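Long-range contact in ATP-dependent helicase FUN30 (Saccharomyces cerevisiae S288c, PDB 5GN1), which hydrolyses ATP to remodel nucleosomes, promotes DNA end resection at double-strand breaks and is required for heterochromatin organization: residues A[100-108]-A[341-352]. Sequence-based numbering, arbitrary orientation.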
loop_
_atom_site.group_PDB
_atom_site.type_symbol
_atom_site.label_atom_id
_atom_site.label_comp_id
_atom_site.label_asym_id
_atom_site.label_seq_id
_atom_site.Cartn_x
_atom_site.Cartn_y
_atom_site.Cartn_z
ATOM N N SER A 100 16.004 7.869 8.531
ATOM C CA SER A 100 14.813 7.559 9.310
ATOM C C SER A 100 13.570 7.574 8.424
ATOM O O SER A 100 12.658 6.761 8.610
ATOM C CB SER A 100 14.666 8.549 10.461
ATOM O OG SER A 100 14.365 9.842 9.974
ATOM N N LYS A 101 13.535 8.476 7.439
ATOM C CA LYS A 101 12.368 8.594 6.567
ATOM C C LYS A 101 12.131 7.313 5.774
ATOM O O LYS A 101 11.036 6.747 5.804
ATOM C CB LYS A 101 12.535 9.782 5.618
ATOM C CG LYS A 101 12.609 11.137 6.286
ATOM C CD LYS A 101 12.978 12.208 5.262
ATOM C CE LYS A 101 12.368 13.548 5.617
ATOM N NZ LYS A 101 12.078 14.359 4.400
ATOM N N ASN A 102 13.137 6.844 5.033
ATOM C CA ASN A 102 12.867 5.689 4.182
ATOM C C ASN A 102 12.873 4.371 4.949
ATOM O O ASN A 102 12.348 3.378 4.433
ATOM C CB ASN A 102 13.840 5.618 2.991
ATOM C CG ASN A 102 15.303 5.584 3.399
ATOM O OD1 ASN A 102 15.743 4.701 4.138
ATOM N ND2 ASN A 102 16.086 6.517 2.847
ATOM N N LEU A 103 13.412 4.336 6.172
ATOM C CA LEU A 103 13.304 3.122 6.980
ATOM C C LEU A 103 11.906 2.976 7.567
ATOM O O LEU A 103 11.333 1.882 7.551
ATOM C CB LEU A 103 14.351 3.120 8.105
ATOM C CG LEU A 103 15.807 2.876 7.718
ATOM C CD1 LEU A 103 16.710 3.192 8.902
ATOM C CD2 LEU A 103 15.997 1.452 7.247
ATOM N N ILE A 104 11.359 4.064 8.111
ATOM C CA ILE A 104 9.954 4.094 8.522
ATOM C C ILE A 104 9.042 3.741 7.351
ATOM O O ILE A 104 8.031 3.045 7.514
ATOM C CB ILE A 104 9.605 5.478 9.110
ATOM C CG1 ILE A 104 10.342 5.727 10.443
ATOM C CG2 ILE A 104 8.093 5.656 9.265
ATOM C CD1 ILE A 104 10.267 4.612 11.413
ATOM N N MET A 105 9.380 4.218 6.152
ATOM C CA MET A 105 8.569 3.898 4.985
ATOM C C MET A 105 8.597 2.407 4.691
ATOM O O MET A 105 7.560 1.802 4.396
ATOM C CB MET A 105 9.056 4.688 3.770
ATOM C CG MET A 105 8.344 4.275 2.504
ATOM S SD MET A 105 6.617 4.799 2.590
ATOM C CE MET A 105 6.800 6.422 1.840
ATOM N N ALA A 106 9.780 1.799 4.769
ATOM C CA ALA A 106 9.906 0.368 4.528
ATOM C C ALA A 106 9.134 -0.444 5.568
ATOM O O ALA A 106 8.514 -1.458 5.228
ATOM C CB ALA A 106 11.383 -0.028 4.520
ATOM N N LEU A 107 9.167 -0.028 6.841
ATOM C CA LEU A 107 8.391 -0.739 7.858
ATOM C C LEU A 107 6.897 -0.638 7.571
ATOM O O LEU A 107 6.155 -1.611 7.756
ATOM C CB LEU A 107 8.694 -0.202 9.259
ATOM C CG LEU A 107 10.119 -0.371 9.810
ATOM C CD1 LEU A 107 10.270 0.384 11.114
ATOM C CD2 LEU A 107 10.488 -1.831 9.987
ATOM N N ARG A 108 6.437 0.540 7.144
ATOM C CA ARG A 108 5.026 0.701 6.799
ATOM C C ARG A 108 4.629 -0.256 5.681
ATOM O O ARG A 108 3.611 -0.946 5.775
ATOM C CB ARG A 108 4.745 2.159 6.418
ATOM C CG ARG A 108 4.909 3.113 7.605
ATOM C CD ARG A 108 4.677 4.575 7.224
ATOM N NE ARG A 108 3.356 4.788 6.641
ATOM C CZ ARG A 108 2.993 5.906 6.019
ATOM N NH1 ARG A 108 3.849 6.912 5.909
ATOM N NH2 ARG A 108 1.779 6.017 5.489
ATOM N N ASP A 341 3.284 8.264 0.451
ATOM C CA ASP A 341 3.155 9.164 1.601
ATOM C C ASP A 341 4.435 9.196 2.449
ATOM O O ASP A 341 4.717 8.249 3.189
ATOM C CB ASP A 341 1.967 8.744 2.477
ATOM C CG ASP A 341 1.607 9.793 3.529
ATOM O OD1 ASP A 341 1.460 10.981 3.164
ATOM O OD2 ASP A 341 1.479 9.430 4.724
ATOM N N VAL A 342 5.200 10.286 2.357
ATOM C CA VAL A 342 6.446 10.436 3.106
ATOM C C VAL A 342 6.196 11.322 4.321
ATOM O O VAL A 342 5.652 12.428 4.201
ATOM C CB VAL A 342 7.576 11.005 2.223
ATOM C CG1 VAL A 342 8.077 9.942 1.235
ATOM C CG2 VAL A 342 7.128 12.277 1.483
ATOM N N LEU A 343 6.575 10.841 5.498
ATOM C CA LEU A 343 6.403 11.611 6.707
ATOM C C LEU A 343 7.616 12.561 6.856
ATOM O O LEU A 343 8.678 12.279 6.410
ATOM C CB LEU A 343 6.310 10.725 7.925
ATOM C CG LEU A 343 5.303 9.621 7.791
ATOM C CD1 LEU A 343 5.620 8.555 8.783
ATOM C CD2 LEU A 343 3.907 10.137 8.016
ATOM N N GLU A 344 7.431 13.687 7.513
ATOM C CA GLU A 344 8.461 14.666 7.726
ATOM C C GLU A 344 9.566 14.176 8.644
ATOM O O GLU A 344 9.376 13.266 9.396
ATOM C CB GLU A 344 7.873 15.976 8.154
ATOM C CG GLU A 344 6.861 16.519 7.173
ATOM C CD GLU A 344 7.456 17.228 5.963
ATOM O OE1 GLU A 344 6.701 17.872 5.270
ATOM O OE2 GLU A 344 8.645 17.131 5.695
ATOM N N SER A 345 10.715 14.813 8.553
ATOM C CA SER A 345 11.887 14.369 9.244
ATOM C C SER A 345 11.793 14.250 10.749
ATOM O O SER A 345 12.305 13.317 11.291
ATOM C CB SER A 345 13.086 15.217 8.825
ATOM O OG SER A 345 13.013 16.491 9.355
ATOM N N LYS A 346 11.146 15.193 11.397
ATOM C CA LYS A 346 10.996 15.120 12.809
ATOM C C LYS A 346 10.134 13.938 13.224
ATOM O O LYS A 346 10.458 13.251 14.147
ATOM C CB LYS A 346 10.545 16.454 13.380
ATOM C CG LYS A 346 11.735 17.386 13.569
ATOM C CD LYS A 346 11.392 18.858 13.675
ATOM C CE LYS A 346 12.531 19.736 13.125
ATOM N NZ LYS A 346 12.524 19.930 11.642
ATOM N N VAL A 347 9.051 13.711 12.512
ATOM C CA VAL A 347 8.178 12.602 12.798
ATOM C C VAL A 347 8.863 11.271 12.556
ATOM O O VAL A 347 8.741 10.371 13.329
ATOM C CB VAL A 347 6.880 12.686 11.988
ATOM C CG1 VAL A 347 6.040 11.470 12.196
ATOM C CG2 VAL A 347 6.098 13.903 12.373
ATOM N N SER A 348 9.592 11.192 11.459
ATOM C CA SER A 348 10.289 9.974 11.141
ATOM C C SER A 348 11.344 9.695 12.220
ATOM O O SER A 348 11.517 8.550 12.641
ATOM C CB SER A 348 10.957 10.079 9.786
ATOM O OG SER A 348 9.999 10.045 8.793
ATOM N N ASP A 349 12.046 10.734 12.663
ATOM C CA ASP A 349 13.035 10.581 13.729
ATOM C C ASP A 349 12.376 10.061 15.004
ATOM O O ASP A 349 12.889 9.142 15.648
ATOM C CB ASP A 349 13.753 11.913 14.002
ATOM C CG ASP A 349 14.791 12.284 12.917
ATOM O OD1 ASP A 349 15.169 11.426 12.091
ATOM O OD2 ASP A 349 15.256 13.446 12.921
ATOM N N MET A 350 11.225 10.632 15.372
ATOM C CA MET A 350 10.526 10.198 16.581
ATOM C C MET A 350 10.050 8.746 16.478
ATOM O O MET A 350 10.163 7.973 17.442
ATOM C CB MET A 350 9.349 11.121 16.855
ATOM C CG MET A 350 8.396 10.570 17.895
ATOM S SD MET A 350 6.716 11.125 17.607
ATOM C CE MET A 350 6.270 10.191 16.150
ATOM N N LEU A 351 9.498 8.356 15.327
ATOM C CA LEU A 351 9.067 6.972 15.162
ATOM C C LEU A 351 10.247 6.016 15.215
ATOM O O LEU A 351 10.158 4.941 15.825
ATOM C CB LEU A 351 8.284 6.816 13.854
ATOM C CG LEU A 351 6.845 7.324 13.985
ATOM C CD1 LEU A 351 6.157 7.501 12.631
ATOM C CD2 LEU A 351 6.046 6.358 14.876
ATOM N N GLU A 352 11.374 6.391 14.596
ATOM C CA GLU A 352 12.548 5.525 14.652
ATOM C C GLU A 352 13.059 5.379 16.086
ATOM O O GLU A 352 13.488 4.290 16.492
ATOM C CB GLU A 352 13.653 6.057 13.735
ATOM C CG GLU A 352 14.777 5.051 13.572
ATOM C CD GLU A 352 16.001 5.604 12.876
ATOM O OE1 GLU A 352 16.211 6.832 12.887
ATOM O OE2 GLU A 352 16.753 4.788 12.321
HETATM O O HOH W 1 8.770 8.108 6.606
HETATM O O HOH W 2 11.111 16.638 6.146
#
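Two helices pack here in the C-terminal part of the Fun30 ATPase domain, of the SNF2 family: S100-R108 against S345-E352 and the loop that leads into it. The CA atoms of K101 and S348 are the nearest pair, 5.2 Å apart. The axes come within 8.5 Å at 62°. S100 is a knob among S345, S348, D349 and E352; its OG, turned between backbone N and carbonyl carbon (chi1 68°), donates to D349 OD1 at 2.8 Å, on the anti side and 32° out of the carboxylate plane. E352 puts OE1 beside S100 CB, while its OE2 takes a hydrogen bond with H76 ND1 of helix 60-82. One turn on, I104 forks: CD1 packs on L351 CB at 3.8 Å, while CG2 meets L343 CD1 in the loop. K101 lays CE over the helix start, and a water joins its NZ to E344 OE2 and S345 N, supplying the first-turn amide with an acceptor. A second water bridges K101 O and S348 OG. At the far end, R108 bends at chi3, setting NH1 3.6 Å from L343 CG and NH2 in a long 3.5 Å salt bridge to D341 OD2, the two flat groups nearly perpendicular. A leucine at R108 would probably leave the D341 carboxylate without this mate and its loop less tethered. M105 CE lies against D341 O and near V342 CG1. This is helix-helix packing with one knob in a hole, laying the fragment's last helix, 345-359, and its lead-in loop on helix 100-110.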